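Long-range contacts in nucleoside phosphorylase, putative (Trypanosoma brucei, PDB 3BJE), which acts as a homodimeric uridine phosphorylase, using phosphate to split uridine into uracil and ribose 1-phosphate: residues T32-A43 and E106-M115; D171-R182 and S296-M304. One frame throughout, in Å; residues are numbered along the deposited sequence.

Interaction 1. Residues T32-A43 and E106-M115; sequences TLHLKCKSDELA and EIHALKEYDM. With R1P (1-O-phosphono-alpha-D-ribofuranose), chain E.
Glu106 reaches from the helix to the loop at His34, its chain extended beyond CG (chi2 -177°), and its carboxylate collects polar hydrogens there. OE2 accepts from His34 ND1 at 2.8 Å, lying almost exactly in the imidazole plane, and it also bonds Tyr251 OH of the second subunit. OE1 takes two backbone amides, His34 N at 3.1 Å and Leu35 N at 2.8 Å.

Further along the helix, Ser39 OG donates to Leu110 O at 2.7 Å on a carbonyl lone pair, and a water joins the same hydroxyl to Met115 N. Lys111 bends at chi2 (-76°) to bring NZ above the carbonyl plane of Leu42 O, 2.7 Å away; Asp44 gives that ammonium a salt bridge.

Between these polar points sits Leu110. Its CD1 meets Leu35 CD2 at 3.9 Å, its CB meets Leu42 CD2, and its CD2 presses on Cys37 O at 3.2 Å, a buried carbonyl with no polar partner.

His34 NE2 is hydrogen-bonded to O5 of the ribose phosphate at 2.7 Å; Arg54, Thr148 and Glu294 of the second subunit also hold this ligand. Glu106 probably sets the ring's rotation, second-shell support for a histidine lent to the neighbour's ribose site.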
loop_
_atom_site.group_PDB
_atom_site.type_symbol
_atom_site.label_atom_id
_atom_site.label_comp_id
_atom_site.label_asym_id
_atom_site.label_seq_id
_atom_site.Cartn_x
_atom_site.Cartn_y
_atom_site.Cartn_z
ATOM N N THR A 32 -18.130 4.261 5.767
ATOM C CA THR A 32 -16.995 3.428 6.121
ATOM C C THR A 32 -15.778 4.310 6.478
ATOM O O THR A 32 -15.815 5.552 6.341
ATOM C CB THR A 32 -16.690 2.406 5.004
ATOM O OG1 THR A 32 -16.893 2.981 3.704
ATOM C CG2 THR A 32 -17.609 1.208 5.149
ATOM N N LEU A 33 -14.718 3.679 6.973
ATOM C CA LEU A 33 -13.611 4.394 7.603
ATOM C C LEU A 33 -12.682 5.144 6.655
ATOM O O LEU A 33 -12.236 6.251 6.978
ATOM C CB LEU A 33 -12.790 3.420 8.435
ATOM C CG LEU A 33 -11.702 3.968 9.330
ATOM C CD1 LEU A 33 -12.264 5.017 10.305
ATOM C CD2 LEU A 33 -11.069 2.810 10.102
ATOM N N HIS A 34 -12.375 4.550 5.515
ATOM C CA HIS A 34 -11.424 5.138 4.558
ATOM C C HIS A 34 -12.129 5.707 3.346
ATOM O O HIS A 34 -11.916 6.857 2.972
ATOM C CB HIS A 34 -10.378 4.091 4.126
ATOM C CG HIS A 34 -9.579 3.552 5.272
ATOM N ND1 HIS A 34 -9.969 2.463 6.018
ATOM C CD2 HIS A 34 -8.406 3.971 5.804
ATOM C CE1 HIS A 34 -9.088 2.260 6.988
ATOM N NE2 HIS A 34 -8.120 3.153 6.863
ATOM N N LEU A 35 -12.959 4.876 2.731
ATOM C CA LEU A 35 -13.866 5.287 1.669
ATOM C C LEU A 35 -15.081 5.949 2.320
ATOM O O LEU A 35 -15.870 5.293 3.005
ATOM C CB LEU A 35 -14.272 4.069 0.843
ATOM C CG LEU A 35 -15.383 4.286 -0.176
ATOM C CD1 LEU A 35 -14.961 5.267 -1.316
ATOM C CD2 LEU A 35 -15.834 2.928 -0.707
ATOM N N LYS A 36 -15.197 7.264 2.147
ATOM C CA LYS A 36 -16.213 8.037 2.848
ATOM C C LYS A 36 -17.481 8.147 2.029
ATOM O O LYS A 36 -17.928 9.230 1.649
ATOM C CB LYS A 36 -15.648 9.405 3.236
ATOM C CG LYS A 36 -14.506 9.321 4.236
ATOM C CD LYS A 36 -14.956 8.652 5.531
ATOM C CE LYS A 36 -14.054 8.973 6.689
ATOM N NZ LYS A 36 -14.452 8.179 7.893
ATOM N N CYS A 37 -18.071 6.984 1.794
ATOM C CA CYS A 37 -19.226 6.817 0.926
ATOM C C CYS A 37 -20.301 6.083 1.711
ATOM O O CYS A 37 -19.987 5.253 2.565
ATOM C CB CYS A 37 -18.803 6.002 -0.291
ATOM S SG CYS A 37 -20.056 5.780 -1.534
ATOM N N LYS A 38 -21.564 6.429 1.461
ATOM C CA LYS A 38 -22.697 5.783 2.133
ATOM C C LYS A 38 -23.287 4.761 1.180
ATOM O O LYS A 38 -23.080 4.863 -0.029
ATOM C CB LYS A 38 -23.760 6.825 2.508
ATOM C CG LYS A 38 -23.205 8.037 3.227
ATOM C CD LYS A 38 -24.316 8.915 3.791
ATOM C CE LYS A 38 -23.755 10.208 4.367
ATOM N NZ LYS A 38 -23.403 11.171 3.283
ATOM N N SER A 39 -24.039 3.787 1.695
ATOM C CA SER A 39 -24.577 2.716 0.834
ATOM C C SER A 39 -25.299 3.265 -0.400
ATOM O O SER A 39 -25.095 2.779 -1.515
ATOM C CB SER A 39 -25.537 1.816 1.596
ATOM O OG SER A 39 -24.868 1.053 2.588
ATOM N N ASP A 40 -26.141 4.274 -0.194
ATOM C CA ASP A 40 -26.989 4.762 -1.281
ATOM C C ASP A 40 -26.257 5.662 -2.272
ATOM O O ASP A 40 -26.849 6.099 -3.256
ATOM C CB ASP A 40 -28.291 5.414 -0.766
ATOM C CG ASP A 40 -28.085 6.742 -0.035
ATOM O OD1 ASP A 40 -26.947 7.218 0.147
ATOM O OD2 ASP A 40 -29.117 7.323 0.378
ATOM N N GLU A 41 -24.981 5.929 -2.005
ATOM C CA GLU A 41 -24.139 6.737 -2.887
ATOM C C GLU A 41 -23.220 5.936 -3.788
ATOM O O GLU A 41 -22.540 6.518 -4.605
ATOM C CB GLU A 41 -23.263 7.666 -2.062
ATOM C CG GLU A 41 -24.062 8.672 -1.296
ATOM C CD GLU A 41 -23.208 9.550 -0.399
ATOM O OE1 GLU A 41 -22.192 9.064 0.143
ATOM O OE2 GLU A 41 -23.575 10.733 -0.246
ATOM N N LEU A 42 -23.190 4.615 -3.619
ATOM C CA LEU A 42 -22.246 3.759 -4.323
ATOM C C LEU A 42 -22.985 2.941 -5.382
ATOM O O LEU A 42 -23.934 2.230 -5.057
ATOM C CB LEU A 42 -21.576 2.823 -3.320
ATOM C CG LEU A 42 -20.564 1.817 -3.877
ATOM C CD1 LEU A 42 -19.413 2.562 -4.520
ATOM C CD2 LEU A 42 -20.097 0.908 -2.733
ATOM N N ALA A 43 -22.541 3.036 -6.637
ATOM C CA ALA A 43 -23.116 2.250 -7.737
ATOM C C ALA A 43 -22.629 0.796 -7.693
ATOM O O ALA A 43 -21.616 0.489 -7.073
ATOM C CB ALA A 43 -22.754 2.881 -9.085
ATOM N N GLU A 106 -14.613 -2.332 2.462
ATOM C CA GLU A 106 -15.565 -1.270 2.715
ATOM C C GLU A 106 -16.696 -1.257 1.683
ATOM O O GLU A 106 -17.854 -1.076 2.061
ATOM C CB GLU A 106 -14.838 0.070 2.880
ATOM C CG GLU A 106 -13.913 0.016 4.091
ATOM C CD GLU A 106 -13.180 1.300 4.399
ATOM O OE1 GLU A 106 -13.364 2.306 3.690
ATOM O OE2 GLU A 106 -12.404 1.300 5.373
ATOM N N ILE A 107 -16.370 -1.509 0.413
ATOM C CA ILE A 107 -17.418 -1.710 -0.610
ATOM C C ILE A 107 -18.333 -2.890 -0.225
ATOM O O ILE A 107 -19.564 -2.822 -0.356
ATOM C CB ILE A 107 -16.802 -1.924 -2.016
ATOM C CG1 ILE A 107 -16.215 -0.608 -2.556
ATOM C CG2 ILE A 107 -17.848 -2.517 -2.996
ATOM C CD1 ILE A 107 -15.265 -0.811 -3.753
ATOM N N HIS A 108 -17.724 -3.992 0.220
ATOM C CA HIS A 108 -18.501 -5.154 0.694
ATOM C C HIS A 108 -19.497 -4.788 1.774
ATOM O O HIS A 108 -20.676 -5.137 1.654
ATOM C CB HIS A 108 -17.560 -6.273 1.150
ATOM C CG HIS A 108 -18.258 -7.516 1.585
ATOM N ND1 HIS A 108 -19.265 -8.089 0.843
ATOM C CD2 HIS A 108 -18.102 -8.296 2.685
ATOM C CE1 HIS A 108 -19.707 -9.168 1.474
ATOM N NE2 HIS A 108 -19.022 -9.312 2.595
ATOM N N ALA A 109 -19.044 -4.038 2.777
ATOM C CA ALA A 109 -19.931 -3.570 3.833
ATOM C C ALA A 109 -20.999 -2.598 3.309
ATOM O O ALA A 109 -22.176 -2.696 3.663
ATOM C CB ALA A 109 -19.106 -2.928 4.981
ATOM N N LEU A 110 -20.608 -1.663 2.449
ATOM C CA LEU A 110 -21.597 -0.736 1.901
ATOM C C LEU A 110 -22.700 -1.434 1.094
ATOM O O LEU A 110 -23.873 -1.019 1.127
ATOM C CB LEU A 110 -20.921 0.341 1.071
ATOM C CG LEU A 110 -20.078 1.329 1.880
ATOM C CD1 LEU A 110 -19.296 2.218 0.933
ATOM C CD2 LEU A 110 -20.932 2.186 2.797
ATOM N N LYS A 111 -22.334 -2.491 0.376
ATOM C CA LYS A 111 -23.307 -3.204 -0.447
ATOM C C LYS A 111 -24.102 -4.257 0.302
ATOM O O LYS A 111 -25.265 -4.503 -0.028
ATOM C CB LYS A 111 -22.620 -3.814 -1.655
ATOM C CG LYS A 111 -22.262 -2.747 -2.685
ATOM C CD LYS A 111 -23.497 -2.270 -3.476
ATOM C CE LYS A 111 -23.215 -0.988 -4.243
ATOM N NZ LYS A 111 -24.410 -0.473 -4.966
ATOM N N GLU A 112 -23.488 -4.906 1.287
ATOM C CA GLU A 112 -24.111 -6.094 1.889
ATOM C C GLU A 112 -24.382 -6.015 3.395
ATOM O O GLU A 112 -25.039 -6.909 3.947
ATOM C CB GLU A 112 -23.305 -7.338 1.545
ATOM C CG GLU A 112 -23.272 -7.639 0.066
ATOM C CD GLU A 112 -22.684 -8.996 -0.246
ATOM O OE1 GLU A 112 -23.192 -10.011 0.304
ATOM O OE2 GLU A 112 -21.747 -9.057 -1.073
ATOM N N TYR A 113 -23.913 -4.962 4.069
ATOM C CA TYR A 113 -24.325 -4.740 5.454
ATOM C C TYR A 113 -25.468 -3.732 5.467
ATOM O O TYR A 113 -25.301 -2.576 5.062
ATOM C CB TYR A 113 -23.171 -4.274 6.352
ATOM C CG TYR A 113 -23.581 -4.211 7.808
ATOM C CD1 TYR A 113 -23.823 -5.369 8.528
ATOM C CD2 TYR A 113 -23.776 -2.988 8.449
ATOM C CE1 TYR A 113 -24.211 -5.320 9.852
ATOM C CE2 TYR A 113 -24.173 -2.930 9.786
ATOM C CZ TYR A 113 -24.388 -4.102 10.471
ATOM O OH TYR A 113 -24.788 -4.062 11.788
ATOM N N ASP A 114 -26.641 -4.201 5.885
ATOM C CA ASP A 114 -27.813 -3.352 5.995
ATOM C C ASP A 114 -27.748 -2.594 7.320
ATOM O O ASP A 114 -28.042 -3.152 8.386
ATOM C CB ASP A 114 -29.077 -4.210 5.883
ATOM C CG ASP A 114 -30.339 -3.394 5.892
ATOM O OD1 ASP A 114 -30.294 -2.214 6.290
ATOM O OD2 ASP A 114 -31.384 -3.952 5.509
ATOM N N MET A 115 -27.312 -1.337 7.241
ATOM C CA MET A 115 -27.083 -0.533 8.433
ATOM C C MET A 115 -28.397 -0.227 9.139
ATOM O O MET A 115 -28.441 -0.158 10.369
ATOM C CB MET A 115 -26.340 0.760 8.076
ATOM C CG MET A 115 -24.877 0.517 7.791
ATOM S SD MET A 115 -24.051 1.931 7.044
ATOM C CE MET A 115 -22.646 1.121 6.254
HETATM C C5 R1P E . -4.949 2.862 8.268
HETATM O O5 R1P E . -6.114 3.607 8.635
HETATM C C4 R1P E . -3.743 3.794 8.243
HETATM O O4 R1P E . -3.559 4.463 9.503
HETATM C C1 R1P E . -2.308 4.138 10.116
HETATM C C2 R1P E . -1.937 2.825 9.414
HETATM O O2 R1P E . -0.548 2.463 9.537
HETATM C C3 R1P E . -2.440 3.051 7.988
HETATM O O3 R1P E . -1.563 3.890 7.221
HETATM O O1 R1P E . -1.321 5.223 10.048
HETATM P P R1P E . -1.539 6.754 9.547
HETATM O O1P R1P E . -1.871 6.480 8.060
HETATM O O2P R1P E . -0.202 7.457 9.721
HETATM O O3P R1P E . -2.647 7.284 10.400
HETATM O O HOH W 1 -27.005 0.196 4.607
HETATM O O HOH W 2 -26.094 0.469 -2.716
#

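Interaction 2. Residues D171-R182 and S296-M304; sequences DNTSLYYSAGTR and SAICYLSDM
Tyr300 CG stands anti to the backbone N (chi1 -174°), which sends the ring off the helix and into the turn of 171-182; Met304 starts out the same way, then bends at chi3 to carry its methyl over the Arg182 guanidinium. The phenol OH of Tyr300 donates to Tyr177 O at 2.7 Å, approaching from above the carbonyl plane. Ser174 CB rests on one face of the Tyr300 ring, 3.9 Å from the centroid and offset toward the rim, a CH-pi contact. Ala179 CB comes in obliquely, 3.6 Å from Tyr300 CZ.

Next along the helix, Leu301 sets CD2 squarely over the Tyr177 ring, 3.6 Å from its centroid and only 12° off the normal. Met304 SD joins obliquely as a Met-aromatic contact, while Met304 CE packs against Arg182 NE at 3.3 Å. The far end of Tyr177 is directed into helix 97-112, where its hydroxyl bonds Glu101 and Asn105.

At the start of both segments the contact is polar. Ser296 OG donates to Asp171 OD1 at 2.7 Å, from above the carboxylate plane, and Tyr207 OH bonds both Ser296 OG and Asp171 OD2. That second oxygen also accepts from Thr173 N at 3.1 Å, so three partners grip the Asp171 carboxylate, one at OD1 and two at OD2. The bond to Thr173 N defines an Asx turn, here leading directly into the 3-10 turn 173-176, which lies against helix 295-305 of the phosphorylase fold.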
loop_
_atom_site.group_PDB
_atom_site.type_symbol
_atom_site.label_atom_id
_atom_site.label_comp_id
_atom_site.label_asym_id
_atom_site.label_seq_id
_atom_site.Cartn_x
_atom_site.Cartn_y
_atom_site.Cartn_z
ATOM N N ASP A 171 2.760 -9.999 -4.150
ATOM C CA ASP A 171 2.431 -9.467 -2.852
ATOM C C ASP A 171 1.966 -10.616 -1.953
ATOM O O ASP A 171 1.905 -11.774 -2.395
ATOM C CB ASP A 171 1.294 -8.477 -3.023
ATOM C CG ASP A 171 0.044 -9.150 -3.567
ATOM O OD1 ASP A 171 0.024 -9.567 -4.758
ATOM O OD2 ASP A 171 -0.916 -9.320 -2.769
ATOM N N ASN A 172 1.600 -10.306 -0.699
ATOM C CA ASN A 172 1.062 -11.327 0.212
ATOM C C ASN A 172 -0.298 -11.007 0.817
ATOM O O ASN A 172 -0.771 -11.703 1.697
ATOM C CB ASN A 172 2.063 -11.724 1.314
ATOM C CG ASN A 172 2.010 -10.844 2.555
ATOM O OD1 ASN A 172 1.487 -9.730 2.513
ATOM N ND2 ASN A 172 2.599 -11.338 3.673
ATOM N N THR A 173 -0.978 -10.002 0.286
ATOM C CA THR A 173 -2.189 -9.529 0.936
ATOM C C THR A 173 -3.235 -10.642 0.983
ATOM O O THR A 173 -3.841 -10.911 2.031
ATOM C CB THR A 173 -2.691 -8.255 0.250
ATOM O OG1 THR A 173 -1.785 -7.193 0.585
ATOM C CG2 THR A 173 -4.127 -7.888 0.703
ATOM N N SER A 174 -3.428 -11.321 -0.146
ATOM C CA SER A 174 -4.404 -12.410 -0.202
ATOM C C SER A 174 -3.984 -13.655 0.570
ATOM O O SER A 174 -4.809 -14.521 0.817
ATOM C CB SER A 174 -4.753 -12.764 -1.653
ATOM O OG SER A 174 -5.195 -11.594 -2.355
ATOM N N LEU A 175 -2.722 -13.763 0.988
ATOM C CA LEU A 175 -2.354 -14.878 1.859
ATOM C C LEU A 175 -3.094 -14.872 3.195
ATOM O O LEU A 175 -3.155 -15.898 3.851
ATOM C CB LEU A 175 -0.838 -14.940 2.100
ATOM C CG LEU A 175 0.100 -15.218 0.934
ATOM C CD1 LEU A 175 1.498 -15.564 1.481
ATOM C CD2 LEU A 175 -0.383 -16.312 0.007
ATOM N N TYR A 176 -3.671 -13.725 3.581
ATOM C CA TYR A 176 -4.452 -13.564 4.796
ATOM C C TYR A 176 -5.912 -13.965 4.554
ATOM O O TYR A 176 -6.688 -14.009 5.495
ATOM C CB TYR A 176 -4.296 -12.126 5.322
ATOM C CG TYR A 176 -2.917 -12.009 5.881
ATOM C CD1 TYR A 176 -2.638 -12.442 7.161
ATOM C CD2 TYR A 176 -1.865 -11.584 5.112
ATOM C CE1 TYR A 176 -1.337 -12.436 7.671
ATOM C CE2 TYR A 176 -0.565 -11.571 5.611
ATOM C CZ TYR A 176 -0.312 -11.982 6.900
ATOM O OH TYR A 176 0.974 -12.007 7.386
ATOM N N TYR A 177 -6.232 -14.323 3.307
ATOM C CA TYR A 177 -7.549 -14.788 2.897
ATOM C C TYR A 177 -7.452 -16.187 2.275
ATOM O O TYR A 177 -8.119 -16.506 1.281
ATOM C CB TYR A 177 -8.159 -13.814 1.908
ATOM C CG TYR A 177 -8.453 -12.447 2.493
ATOM C CD1 TYR A 177 -9.747 -12.072 2.803
ATOM C CD2 TYR A 177 -7.431 -11.537 2.745
ATOM C CE1 TYR A 177 -10.023 -10.843 3.349
ATOM C CE2 TYR A 177 -7.689 -10.293 3.308
ATOM C CZ TYR A 177 -9.004 -9.939 3.600
ATOM O OH TYR A 177 -9.325 -8.703 4.120
ATOM N N SER A 178 -6.634 -17.029 2.914
ATOM C CA SER A 178 -6.415 -18.432 2.529
ATOM C C SER A 178 -5.912 -18.674 1.099
ATOM O O SER A 178 -6.087 -19.770 0.567
ATOM C CB SER A 178 -7.685 -19.240 2.761
ATOM O OG SER A 178 -8.092 -19.169 4.111
ATOM N N ALA A 179 -5.251 -17.697 0.483
ATOM C CA ALA A 179 -4.785 -17.892 -0.904
ATOM C C ALA A 179 -3.770 -19.023 -1.009
ATOM O O ALA A 179 -3.659 -19.656 -2.056
ATOM C CB ALA A 179 -4.234 -16.608 -1.490
ATOM N N GLY A 180 -3.060 -19.300 0.086
ATOM C CA GLY A 180 -2.025 -20.324 0.087
ATOM C C GLY A 180 -2.578 -21.732 0.059
ATOM O O GLY A 180 -1.844 -22.667 -0.270
ATOM N N THR A 181 -3.858 -21.898 0.397
ATOM C CA THR A 181 -4.467 -23.226 0.532
ATOM C C THR A 181 -5.716 -23.459 -0.321
ATOM O O THR A 181 -6.075 -24.613 -0.572
ATOM C CB THR A 181 -4.844 -23.555 1.996
ATOM O OG1 THR A 181 -5.704 -22.534 2.521
ATOM C CG2 THR A 181 -3.595 -23.675 2.862
ATOM N N ARG A 182 -6.387 -22.400 -0.764
ATOM C CA ARG A 182 -7.611 -22.563 -1.537
ATOM C C ARG A 182 -7.316 -23.103 -2.931
ATOM O O ARG A 182 -6.370 -22.671 -3.581
ATOM C CB ARG A 182 -8.404 -21.260 -1.597
ATOM C CG ARG A 182 -9.193 -21.044 -0.323
ATOM C CD ARG A 182 -9.741 -19.656 -0.209
ATOM N NE ARG A 182 -10.558 -19.244 -1.344
ATOM C CZ ARG A 182 -11.832 -19.571 -1.530
ATOM N NH1 ARG A 182 -12.467 -20.368 -0.672
ATOM N NH2 ARG A 182 -12.483 -19.099 -2.597
ATOM N N SER A 296 -3.681 -8.255 -8.596
ATOM C CA SER A 296 -3.806 -9.576 -7.992
ATOM C C SER A 296 -4.887 -9.597 -6.907
ATOM O O SER A 296 -5.764 -10.470 -6.930
ATOM C CB SER A 296 -2.477 -10.011 -7.373
ATOM O OG SER A 296 -2.031 -9.052 -6.428
ATOM N N ALA A 297 -4.847 -8.639 -5.971
ATOM C CA ALA A 297 -5.814 -8.603 -4.849
ATOM C C ALA A 297 -7.211 -8.195 -5.327
ATOM O O ALA A 297 -8.224 -8.660 -4.805
ATOM C CB ALA A 297 -5.353 -7.649 -3.733
ATOM N N ILE A 298 -7.288 -7.299 -6.295
ATOM C CA ILE A 298 -8.588 -6.966 -6.865
ATOM C C ILE A 298 -9.248 -8.216 -7.375
ATOM O O ILE A 298 -10.424 -8.464 -7.118
ATOM C CB ILE A 298 -8.448 -5.972 -8.036
ATOM C CG1 ILE A 298 -8.062 -4.607 -7.506
ATOM C CG2 ILE A 298 -9.744 -5.878 -8.857
ATOM C CD1 ILE A 298 -7.660 -3.631 -8.618
ATOM N N CYS A 299 -8.513 -8.989 -8.179
ATOM C CA CYS A 299 -9.067 -10.212 -8.743
ATOM C C CYS A 299 -9.419 -11.253 -7.667
ATOM O O CYS A 299 -10.494 -11.859 -7.680
ATOM C CB CYS A 299 -8.098 -10.801 -9.761
ATOM S SG CYS A 299 -7.991 -9.811 -11.275
ATOM N N TYR A 300 -8.483 -11.493 -6.766
ATOM C CA TYR A 300 -8.666 -12.530 -5.750
ATOM C C TYR A 300 -9.791 -12.224 -4.771
ATOM O O TYR A 300 -10.657 -13.068 -4.512
ATOM C CB TYR A 300 -7.364 -12.760 -4.982
ATOM C CG TYR A 300 -7.459 -13.922 -4.018
ATOM C CD1 TYR A 300 -7.081 -15.206 -4.388
ATOM C CD2 TYR A 300 -7.958 -13.738 -2.737
ATOM C CE1 TYR A 300 -7.202 -16.269 -3.502
ATOM C CE2 TYR A 300 -8.075 -14.788 -1.835
ATOM C CZ TYR A 300 -7.706 -16.060 -2.231
ATOM O OH TYR A 300 -7.818 -17.116 -1.361
ATOM N N LEU A 301 -9.757 -11.034 -4.196
ATOM C CA LEU A 301 -10.739 -10.672 -3.181
ATOM C C LEU A 301 -12.129 -10.485 -3.828
ATOM O O LEU A 301 -13.124 -10.895 -3.232
ATOM C CB LEU A 301 -10.297 -9.405 -2.478
ATOM C CG LEU A 301 -9.015 -9.544 -1.632
ATOM C CD1 LEU A 301 -8.620 -8.206 -1.024
ATOM C CD2 LEU A 301 -9.200 -10.537 -0.490
ATOM N N SER A 302 -12.191 -9.930 -5.050
ATOM C CA SER A 302 -13.487 -9.791 -5.741
ATOM C C SER A 302 -14.074 -11.168 -6.032
ATOM O O SER A 302 -15.274 -11.414 -5.778
ATOM C CB SER A 302 -13.374 -8.955 -7.021
ATOM O OG SER A 302 -12.986 -7.629 -6.726
ATOM N N ASP A 303 -13.248 -12.069 -6.563
ATOM C CA ASP A 303 -13.726 -13.402 -6.874
ATOM C C ASP A 303 -14.214 -14.099 -5.609
ATOM O O ASP A 303 -15.235 -14.786 -5.631
ATOM C CB ASP A 303 -12.657 -14.233 -7.584
ATOM C CG ASP A 303 -13.046 -15.683 -7.691
ATOM O OD1 ASP A 303 -13.795 -16.029 -8.642
ATOM O OD2 ASP A 303 -12.644 -16.469 -6.807
ATOM N N MET A 304 -13.488 -13.913 -4.510
ATOM C CA MET A 304 -13.881 -14.499 -3.231
ATOM C C MET A 304 -15.291 -14.053 -2.821
ATOM O O MET A 304 -16.060 -14.861 -2.287
ATOM C CB MET A 304 -12.851 -14.169 -2.145
ATOM C CG MET A 304 -13.242 -14.625 -0.744
ATOM S SD MET A 304 -11.805 -14.597 0.327
ATOM C CE MET A 304 -11.083 -16.172 -0.145
#

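In the fold
Going along the chain from the N terminus, interaction 1 closes first: the loop before strand 45-49 is laid on the C-terminal part of helix 97-112, enclosing strands 45-49, 69-73, 76-83 and 86-92. Interaction 2 opens later, joining the loop after strand 161-169 to helix 295-305 and closing an excursion that holds helices 186-198, 213-228 and 270-276 and strands 207-210, 239-246 and 284-292. The two follow in series and neither nest nor cross. Helix 97-112 connects them: its earlier residues Val97, Glu101 and Asn105 meet interaction 2, and its last turns form one side of interaction 1. Both also touch the second subunit, interaction 1 at its ribose phosphate site and interaction 2 through Ser248 and His264 there.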